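Local coordinates for protein beta-glycosidase (Bacteroides caccae, PDB 6T2R) that is a family 16 glycoside hydrolase of a gut bacterium, probably an endo-acting O-glycanase that cuts mucin glycans to initiate mucin breakdown, at residues N36-P42 and M70-L75; T44-I50 and G96-K102. One frame throughout, in Å; residues are numbered along the deposited sequence.

Both contacts hold the chain that follows strand 29-35, interaction 1 by its loop and interaction 2 by the loop end and strand 48-49, and they meet each other: Pro42 CG of interaction 1 lies 3.6 Å from Leu97 CD1 of interaction 2, and the Phe37 ring borders the indole of Trp47. Interaction 1 lies at the surface, about 18 Å from the chain centre to its own centre, and joins a loop to a hairpin by apolar side chains. Interaction 2 is partly buried, nearer the centre at about 13 Å, and encloses almost twice the area. It adds backbone pairing and a lysine grip to its packing. Strands 74-81 and 92-98, neighbours in the sheet, link the two sites.

Interaction 1: N36-P42 and M70-L75; sequences NFDGAEP and MRNGLL
Met70 and Phe37 are brought together by similar first torsions: each CG is anti to its own carbonyl carbon, with chi1 at -49° in Met70 and -62° in Phe37. Further bends at chi2 and chi3 curl the methionine back on itself, so that its CE arrives 3.7 Å from Phe37 CB, oblique to the ring. Earlier along the curl, Met70 CG sits 3.3 Å from Ala40 O, while SD passes Pro42 CD at 3.8 Å. One folded thioether thus touches the 36-42 loop at three places.

Leu75 approaches the phenyl ring over a face. Its CB is 3.9 Å from the centroid of the Phe37 ring, 15° off the normal, a CH-pi contact, and the CD2 branch runs on along the same ring to 4.0 Å from Phe37 CZ. The other branch, CD1, comes to 4.2 Å from Pro42 CG. Val255 of strand 251-263 also packs on Phe37, and Leu97 of strand 92-98 touches both Pro42 and Leu75.

The partner is a beta-hairpin: strands 68-71 and 74-81 are joined by a type I' turn from Arg71 to Leu74, closed by reciprocal backbone bonds between those two residues. Gly73, at positive phi within the turn, brings its O to 3.2 Å from Asn36 O. These are two acceptors and cannot bond directly. The segments share no hydrogen bond, so the loop is held to the hairpin by the shape of Phe37, Met70, Leu75 and Pro42, and the attraction is dispersive and hydrophobic rather than directional.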
ATOM      1  N   ASN A  36      13.805   6.970   4.234  1.00 34.36           N
ATOM      2  CA  ASN A  36      13.923   8.114   3.288  1.00 32.94           C
ATOM      3  C   ASN A  36      14.551   7.692   1.965  1.00 33.99           C
ATOM      4  O   ASN A  36      14.841   8.605   1.151  1.00 32.72           O
ATOM      5  CB  ASN A  36      14.727   9.269   3.872  1.00 36.13           C
ATOM      6  CG  ASN A  36      13.866  10.036   4.843  1.00 37.09           C
ATOM      7  OD1 ASN A  36      12.800  10.530   4.477  1.00 36.06           O
ATOM      8  ND2 ASN A  36      14.293  10.068   6.089  1.00 34.02           N
ATOM      9  N   PHE A  37      14.740   6.384   1.755  1.00 33.86           N
ATOM     10  CA  PHE A  37      15.306   5.821   0.496  1.00 38.06           C
ATOM     11  C   PHE A  37      16.644   6.519   0.154  1.00 38.79           C
ATOM     12  O   PHE A  37      16.831   7.019  -0.954  1.00 38.14           O
ATOM     13  CB  PHE A  37      14.237   5.925  -0.595  1.00 35.65           C
ATOM     14  CG  PHE A  37      13.003   5.127  -0.260  1.00 37.03           C
ATOM     15  CD1 PHE A  37      13.079   3.764  -0.059  1.00 34.90           C
ATOM     16  CD2 PHE A  37      11.779   5.752  -0.093  1.00 38.33           C
ATOM     17  CE1 PHE A  37      11.952   3.039   0.302  1.00 39.83           C
ATOM     18  CE2 PHE A  37      10.652   5.025   0.248  1.00 39.30           C
ATOM     19  CZ  PHE A  37      10.739   3.667   0.454  1.00 36.59           C
ATOM     20  N   ASP A  38      17.555   6.543   1.117  1.00 41.14           N
ATOM     21  CA  ASP A  38      18.846   7.261   1.016  1.00 48.88           C
ATOM     22  C   ASP A  38      19.891   6.489   0.209  1.00 52.10           C
ATOM     23  O   ASP A  38      20.696   7.162  -0.440  1.00 62.38           O
ATOM     24  CB  ASP A  38      19.440   7.474   2.395  1.00 45.33           C
ATOM     25  CG  ASP A  38      18.686   8.517   3.163  1.00 40.94           C
ATOM     26  OD1 ASP A  38      18.088   9.422   2.519  1.00 40.29           O
ATOM     27  OD2 ASP A  38      18.702   8.400   4.384  1.00 44.02           O
ATOM     28  N   GLY A  39      19.907   5.156   0.278  1.00 49.15           N
ATOM     29  CA  GLY A  39      21.024   4.337  -0.249  1.00 52.55           C
ATOM     30  C   GLY A  39      21.108   4.216  -1.780  1.00 43.98           C
ATOM     31  O   GLY A  39      20.265   4.734  -2.523  1.00 41.56           O
ATOM     32  N   ALA A  40      22.111   3.474  -2.228  1.00 41.76           N
ATOM     33  CA  ALA A  40      22.255   2.963  -3.603  1.00 39.94           C
ATOM     34  C   ALA A  40      21.083   2.034  -3.946  1.00 39.02           C
ATOM     35  O   ALA A  40      20.792   1.863  -5.137  1.00 36.94           O
ATOM     36  CB  ALA A  40      23.584   2.258  -3.701  1.00 39.88           C
ATOM     37  N   GLU A  41      20.456   1.433  -2.937  1.00 34.01           N
ATOM     38  CA  GLU A  41      19.353   0.469  -3.136  1.00 38.42           C
ATOM     39  C   GLU A  41      18.420   0.432  -1.926  1.00 31.16           C
ATOM     40  O   GLU A  41      18.782   0.874  -0.840  1.00 28.37           O
ATOM     41  CB  GLU A  41      19.946  -0.920  -3.333  1.00 44.23           C
ATOM     42  CG  GLU A  41      20.713  -1.411  -2.127  1.00 46.94           C
ATOM     43  CD  GLU A  41      21.761  -2.434  -2.509  1.00 60.44           C
ATOM     44  OE1 GLU A  41      21.536  -3.656  -2.272  1.00 63.13           O
ATOM     45  OE2 GLU A  41      22.786  -1.998  -3.082  1.00 75.33           O
ATOM     46  N   PRO A  42      17.209  -0.147  -2.073  1.00 31.35           N
ATOM     47  CA  PRO A  42      16.338  -0.409  -0.932  1.00 30.43           C
ATOM     48  C   PRO A  42      17.092  -1.174   0.155  1.00 34.43           C
ATOM     49  O   PRO A  42      17.858  -2.077  -0.159  1.00 40.24           O
ATOM     50  CB  PRO A  42      15.223  -1.247  -1.556  1.00 31.72           C
ATOM     51  CG  PRO A  42      15.127  -0.705  -2.970  1.00 28.61           C
ATOM     52  CD  PRO A  42      16.581  -0.539  -3.350  1.00 29.45           C
ATOM     53  N   MET A  70      16.826   3.972  -7.823  1.00 31.88           N
ATOM     54  CA  MET A  70      17.028   5.018  -6.784  1.00 28.17           C
ATOM     55  C   MET A  70      17.538   6.264  -7.513  1.00 29.90           C
ATOM     56  O   MET A  70      18.506   6.154  -8.288  1.00 32.28           O
ATOM     57  CB  MET A  70      18.030   4.587  -5.713  1.00 29.01           C
ATOM     58  CG  MET A  70      17.758   3.233  -5.167  1.00 32.68           C
ATOM     59  SD  MET A  70      16.134   3.109  -4.343  1.00 33.92           S
ATOM     60  CE  MET A  70      16.500   3.972  -2.819  1.00 36.97           C
ATOM     61  N   ARG A  71      16.854   7.391  -7.349  1.00 28.82           N
ATOM     62  CA  ARG A  71      17.138   8.631  -8.086  1.00 35.36           C
ATOM     63  C   ARG A  71      16.880   9.820  -7.171  1.00 37.22           C
ATOM     64  O   ARG A  71      15.720  10.034  -6.757  1.00 40.53           O
ATOM     65  CB  ARG A  71      16.243   8.676  -9.318  1.00 33.03           C
ATOM     66  CG  ARG A  71      16.415   9.954 -10.106  1.00 35.74           C
ATOM     67  CD  ARG A  71      15.823   9.776 -11.485  1.00 40.29           C
ATOM     68  NE  ARG A  71      14.399   9.947 -11.445  1.00 40.97           N
ATOM     69  CZ  ARG A  71      13.498   9.222 -12.093  1.00 40.66           C
ATOM     70  NH1 ARG A  71      13.825   8.184 -12.844  1.00 37.40           N
ATOM     71  NH2 ARG A  71      12.234   9.546 -11.949  1.00 38.71           N
ATOM     72  N   ASN A  72      17.920  10.566  -6.836  1.00 46.48           N
ATOM     73  CA  ASN A  72      17.722  11.902  -6.212  1.00 46.77           C
ATOM     74  C   ASN A  72      17.191  11.691  -4.782  1.00 38.98           C
ATOM     75  O   ASN A  72      16.338  12.460  -4.401  1.00 41.07           O
ATOM     76  CB  ASN A  72      16.735  12.714  -7.084  1.00 44.85           C
ATOM     77  CG  ASN A  72      16.779  14.209  -6.869  1.00 49.33           C
ATOM     78  OD1 ASN A  72      17.624  14.722  -6.132  1.00 47.66           O
ATOM     79  ND2 ASN A  72      15.887  14.914  -7.541  1.00 52.79           N
ATOM     80  N   GLY A  73      17.573  10.604  -4.100  1.00 38.09           N
ATOM     81  CA  GLY A  73      17.004  10.170  -2.807  1.00 33.00           C
ATOM     82  C   GLY A  73      15.532   9.757  -2.873  1.00 33.92           C
ATOM     83  O   GLY A  73      14.914   9.705  -1.805  1.00 32.46           O
ATOM     84  N   LEU A  74      15.008   9.424  -4.064  1.00 32.98           N
ATOM     85  CA  LEU A  74      13.652   8.853  -4.302  1.00 32.56           C
ATOM     86  C   LEU A  74      13.734   7.386  -4.733  1.00 32.59           C
ATOM     87  O   LEU A  74      14.547   7.038  -5.639  1.00 33.00           O
ATOM     88  CB  LEU A  74      12.975   9.631  -5.437  1.00 32.43           C
ATOM     89  CG  LEU A  74      12.660  11.094  -5.166  1.00 31.88           C
ATOM     90  CD1 LEU A  74      11.860  11.653  -6.319  1.00 32.10           C
ATOM     91  CD2 LEU A  74      11.912  11.263  -3.847  1.00 34.18           C
ATOM     92  N   LEU A  75      12.828   6.557  -4.229  1.00 30.75           N
ATOM     93  CA  LEU A  75      12.613   5.214  -4.810  1.00 27.98           C
ATOM     94  C   LEU A  75      11.740   5.344  -6.071  1.00 26.64           C
ATOM     95  O   LEU A  75      10.795   6.082  -6.031  1.00 29.02           O
ATOM     96  CB  LEU A  75      11.950   4.301  -3.772  1.00 32.66           C
ATOM     97  CG  LEU A  75      11.365   3.005  -4.358  1.00 30.31           C
ATOM     98  CD1 LEU A  75      12.507   2.073  -4.753  1.00 28.30           C
ATOM     99  CD2 LEU A  75      10.402   2.342  -3.358  1.00 33.50           C
TER

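Interaction 2: T44-I50 and G96-K102; sequences TSVWSRI and GLWTKDK
Lys102 NZ is gripped by three oxygens of the 44-50 segment: it donates to Thr44 O at 2.6 Å, Ser48 OG at 2.7 Å and Trp47 O at 3.0 Å. The nitrogen lies 15° from the carbonyl plane of Thr44; it stands well above the plane of the Trp47 carbonyl. An extended chain beyond CG carries the nitrogen across, past the carbonyls of Ser45 and Val46. Ser48 OG also donates to a water that in turn donates hydrogen bonds to Trp98 O and Lys100 O.

Beside this clamp, Ser48 and Trp98 form an antiparallel hydrogen-bonded pair, with Ser48 N to Trp98 O at 3.0 Å and Trp98 N to Ser48 O at 2.9 Å. Ile50 N to Gly96 O continues the pairing. Short strand 48-49 thereby joins strand 92-98 in the beta-sandwich (jelly roll) characteristic of family 16.

The two indoles take part in separate packing. Thr99 CG2 lies over one face of Trp47, 3.9 Å from the centroid of its six-membered ring, while Leu97 CD1 sits against the opposite face; Asp35 accepts from Trp47 NE1. On Trp98, Ile50 CG1 and CG2 press one face and the aliphatic CE of Lys100 rests over the other.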
ATOM      1  N   THR A  44      17.994  -3.778   2.536  1.00 35.11           N
ATOM      2  CA  THR A  44      17.696  -5.208   2.268  1.00 34.42           C
ATOM      3  C   THR A  44      17.204  -5.858   3.543  1.00 32.18           C
ATOM      4  O   THR A  44      16.633  -6.965   3.454  1.00 34.50           O
ATOM      5  CB  THR A  44      18.900  -5.986   1.727  1.00 34.85           C
ATOM      6  OG1 THR A  44      19.990  -5.705   2.599  1.00 36.30           O
ATOM      7  CG2 THR A  44      19.234  -5.599   0.310  1.00 35.16           C
ATOM      8  N   SER A  45      17.417  -5.196   4.669  1.00 30.74           N
ATOM      9  CA  SER A  45      16.909  -5.650   5.978  1.00 30.92           C
ATOM     10  C   SER A  45      15.437  -5.254   6.126  1.00 33.80           C
ATOM     11  O   SER A  45      14.813  -5.663   7.096  1.00 36.39           O
ATOM     12  CB  SER A  45      17.717  -5.092   7.084  1.00 30.42           C
ATOM     13  OG  SER A  45      17.390  -3.727   7.274  1.00 37.83           O
ATOM     14  N   VAL A  46      14.878  -4.493   5.202  1.00 33.10           N
ATOM     15  CA  VAL A  46      13.474  -4.031   5.335  1.00 31.71           C
ATOM     16  C   VAL A  46      12.669  -4.514   4.140  1.00 30.01           C
ATOM     17  O   VAL A  46      11.550  -4.971   4.374  1.00 27.17           O
ATOM     18  CB  VAL A  46      13.406  -2.500   5.468  1.00 34.62           C
ATOM     19  CG1 VAL A  46      11.990  -1.999   5.276  1.00 34.78           C
ATOM     20  CG2 VAL A  46      13.960  -2.050   6.812  1.00 34.98           C
ATOM     21  N   TRP A  47      13.215  -4.343   2.934  1.00 27.83           N
ATOM     22  CA  TRP A  47      12.518  -4.510   1.635  1.00 26.71           C
ATOM     23  C   TRP A  47      13.051  -5.727   0.867  1.00 29.10           C
ATOM     24  O   TRP A  47      14.248  -6.066   0.997  1.00 28.66           O
ATOM     25  CB  TRP A  47      12.678  -3.265   0.777  1.00 28.01           C
ATOM     26  CG  TRP A  47      12.138  -2.024   1.403  1.00 29.68           C
ATOM     27  CD1 TRP A  47      12.849  -1.004   1.961  1.00 31.50           C
ATOM     28  CD2 TRP A  47      10.762  -1.657   1.516  1.00 30.73           C
ATOM     29  NE1 TRP A  47      12.003  -0.030   2.422  1.00 32.24           N
ATOM     30  CE2 TRP A  47      10.719  -0.395   2.151  1.00 32.10           C
ATOM     31  CE3 TRP A  47       9.560  -2.267   1.154  1.00 30.57           C
ATOM     32  CZ2 TRP A  47       9.525   0.282   2.396  1.00 30.95           C
ATOM     33  CZ3 TRP A  47       8.385  -1.601   1.410  1.00 29.86           C
ATOM     34  CH2 TRP A  47       8.365  -0.356   2.038  1.00 28.70           C
ATOM     35  N   SER A  48      12.165  -6.348   0.103  1.00 25.96           N
ATOM     36  CA  SER A  48      12.459  -7.350  -0.944  1.00 26.51           C
ATOM     37  C   SER A  48      11.599  -6.992  -2.148  1.00 27.76           C
ATOM     38  O   SER A  48      10.475  -6.383  -1.962  1.00 26.41           O
ATOM     39  CB  SER A  48      12.171  -8.758  -0.453  1.00 27.63           C
ATOM     40  OG  SER A  48      12.868  -9.058   0.744  1.00 25.11           O
ATOM     41  N   ARG A  49      12.087  -7.325  -3.335  1.00 25.08           N
ATOM     42  CA  ARG A  49      11.305  -7.205  -4.587  1.00 28.12           C
ATOM     43  C   ARG A  49      10.152  -8.195  -4.536  1.00 28.88           C
ATOM     44  O   ARG A  49      10.315  -9.302  -3.952  1.00 28.44           O
ATOM     45  CB  ARG A  49      12.173  -7.416  -5.831  1.00 27.49           C
ATOM     46  CG  ARG A  49      13.229  -6.338  -6.016  1.00 29.77           C
ATOM     47  CD  ARG A  49      13.934  -6.428  -7.366  1.00 31.29           C
ATOM     48  NE  ARG A  49      14.857  -5.311  -7.485  1.00 33.95           N
ATOM     49  CZ  ARG A  49      15.779  -5.156  -8.434  1.00 31.94           C
ATOM     50  NH1 ARG A  49      15.905  -6.016  -9.422  1.00 28.22           N
ATOM     51  NH2 ARG A  49      16.543  -4.095  -8.412  1.00 34.03           N
ATOM     52  N   ILE A  50       9.022  -7.809  -5.119  1.00 26.09           N
ATOM     53  CA  ILE A  50       7.818  -8.670  -5.072  1.00 26.45           C
ATOM     54  C   ILE A  50       7.916  -9.663  -6.222  1.00 29.44           C
ATOM     55  O   ILE A  50       8.008  -9.275  -7.381  1.00 29.37           O
ATOM     56  CB  ILE A  50       6.519  -7.843  -5.138  1.00 26.54           C
ATOM     57  CG1 ILE A  50       6.341  -6.897  -3.939  1.00 28.75           C
ATOM     58  CG2 ILE A  50       5.330  -8.768  -5.310  1.00 26.33           C
ATOM     59  CD1 ILE A  50       5.237  -5.881  -4.127  1.00 27.36           C
ATOM     60  N   GLY A  96       7.861  -3.686  -7.572  1.00 26.74           N
ATOM     61  CA  GLY A  96       7.220  -3.623  -6.252  1.00 26.28           C
ATOM     62  C   GLY A  96       8.175  -4.073  -5.164  1.00 27.31           C
ATOM     63  O   GLY A  96       9.050  -4.918  -5.449  1.00 25.18           O
ATOM     64  N   LEU A  97       8.062  -3.448  -3.989  1.00 26.13           N
ATOM     65  CA  LEU A  97       8.787  -3.833  -2.768  1.00 25.72           C
ATOM     66  C   LEU A  97       7.776  -4.184  -1.672  1.00 26.05           C
ATOM     67  O   LEU A  97       6.702  -3.533  -1.612  1.00 23.33           O
ATOM     68  CB  LEU A  97       9.666  -2.681  -2.303  1.00 28.06           C
ATOM     69  CG  LEU A  97      10.822  -2.254  -3.212  1.00 31.22           C
ATOM     70  CD1 LEU A  97      11.622  -1.172  -2.495  1.00 32.00           C
ATOM     71  CD2 LEU A  97      11.755  -3.400  -3.576  1.00 31.88           C
ATOM     72  N   TRP A  98       8.134  -5.138  -0.806  1.00 24.06           N
ATOM     73  CA  TRP A  98       7.345  -5.464   0.406  1.00 26.64           C
ATOM     74  C   TRP A  98       8.257  -5.746   1.596  1.00 26.51           C
ATOM     75  O   TRP A  98       9.478  -5.961   1.429  1.00 25.56           O
ATOM     76  CB  TRP A  98       6.336  -6.581   0.138  1.00 26.05           C
ATOM     77  CG  TRP A  98       6.880  -7.937  -0.203  1.00 27.47           C
ATOM     78  CD1 TRP A  98       8.123  -8.454   0.035  1.00 28.26           C
ATOM     79  CD2 TRP A  98       6.108  -9.004  -0.772  1.00 27.93           C
ATOM     80  NE1 TRP A  98       8.183  -9.751  -0.387  1.00 29.10           N
ATOM     81  CE2 TRP A  98       6.966 -10.115  -0.894  1.00 26.98           C
ATOM     82  CE3 TRP A  98       4.777  -9.114  -1.189  1.00 26.62           C
ATOM     83  CZ2 TRP A  98       6.534 -11.330  -1.404  1.00 27.44           C
ATOM     84  CZ3 TRP A  98       4.355 -10.310  -1.721  1.00 27.85           C
ATOM     85  CH2 TRP A  98       5.220 -11.406  -1.813  1.00 28.85           C
ATOM     86  N   THR A  99       7.703  -5.591   2.777  1.00 25.80           N
ATOM     87  CA  THR A  99       8.455  -5.765   4.039  1.00 27.06           C
ATOM     88  C   THR A  99       8.171  -7.160   4.590  1.00 26.03           C
ATOM     89  O   THR A  99       8.533  -7.385   5.756  1.00 25.91           O
ATOM     90  CB  THR A  99       8.083  -4.754   5.128  1.00 27.37           C
ATOM     91  OG1 THR A  99       6.736  -4.928   5.584  1.00 26.90           O
ATOM     92  CG2 THR A  99       8.319  -3.336   4.685  1.00 28.49           C
ATOM     93  N   LYS A 100       7.522  -8.015   3.797  1.00 24.50           N
ATOM     94  CA  LYS A 100       7.203  -9.385   4.219  1.00 27.67           C
ATOM     95  C   LYS A 100       8.468 -10.041   4.782  1.00 27.65           C
ATOM     96  O   LYS A 100       9.499  -9.979   4.134  1.00 26.07           O
ATOM     97  CB  LYS A 100       6.670 -10.238   3.069  1.00 31.55           C
ATOM     98  CG  LYS A 100       6.292 -11.660   3.492  1.00 33.60           C
ATOM     99  CD  LYS A 100       5.984 -12.587   2.337  1.00 39.00           C
ATOM    100  CE  LYS A 100       4.741 -12.161   1.606  1.00 40.06           C
ATOM    101  NZ  LYS A 100       4.206 -13.260   0.780  1.00 44.02           N
ATOM    102  N   ASP A 101       8.341 -10.674   5.941  1.00 26.21           N
ATOM    103  CA  ASP A 101       9.389 -11.483   6.601  1.00 31.16           C
ATOM    104  C   ASP A 101      10.510 -10.568   7.086  1.00 30.68           C
ATOM    105  O   ASP A 101      11.442 -11.130   7.626  1.00 30.65           O
ATOM    106  CB  ASP A 101       9.914 -12.596   5.684  1.00 35.44           C
ATOM    107  CG  ASP A 101       8.853 -13.643   5.306  1.00 42.14           C
ATOM    108  OD1 ASP A 101       8.126 -14.082   6.208  1.00 44.95           O
ATOM    109  OD2 ASP A 101       8.710 -13.978   4.100  1.00 49.44           O
ATOM    110  N   LYS A 102      10.416  -9.237   6.942  1.00 27.84           N
ATOM    111  CA  LYS A 102      11.522  -8.318   7.360  1.00 30.66           C
ATOM    112  C   LYS A 102      11.060  -7.227   8.330  1.00 32.18           C
ATOM    113  O   LYS A 102      11.808  -6.950   9.268  1.00 30.73           O
ATOM    114  CB  LYS A 102      12.173  -7.674   6.133  1.00 31.22           C
ATOM    115  CG  LYS A 102      12.961  -8.653   5.274  1.00 29.88           C
ATOM    116  CD  LYS A 102      13.655  -8.072   4.046  1.00 28.49           C
ATOM    117  CE  LYS A 102      14.594  -9.106   3.465  1.00 28.85           C
ATOM    118  NZ  LYS A 102      15.123  -8.662   2.173  1.00 32.29           N
TER
HETATM  119  O   HOH W   1      10.716  -8.163   2.439  1.00 35.98           O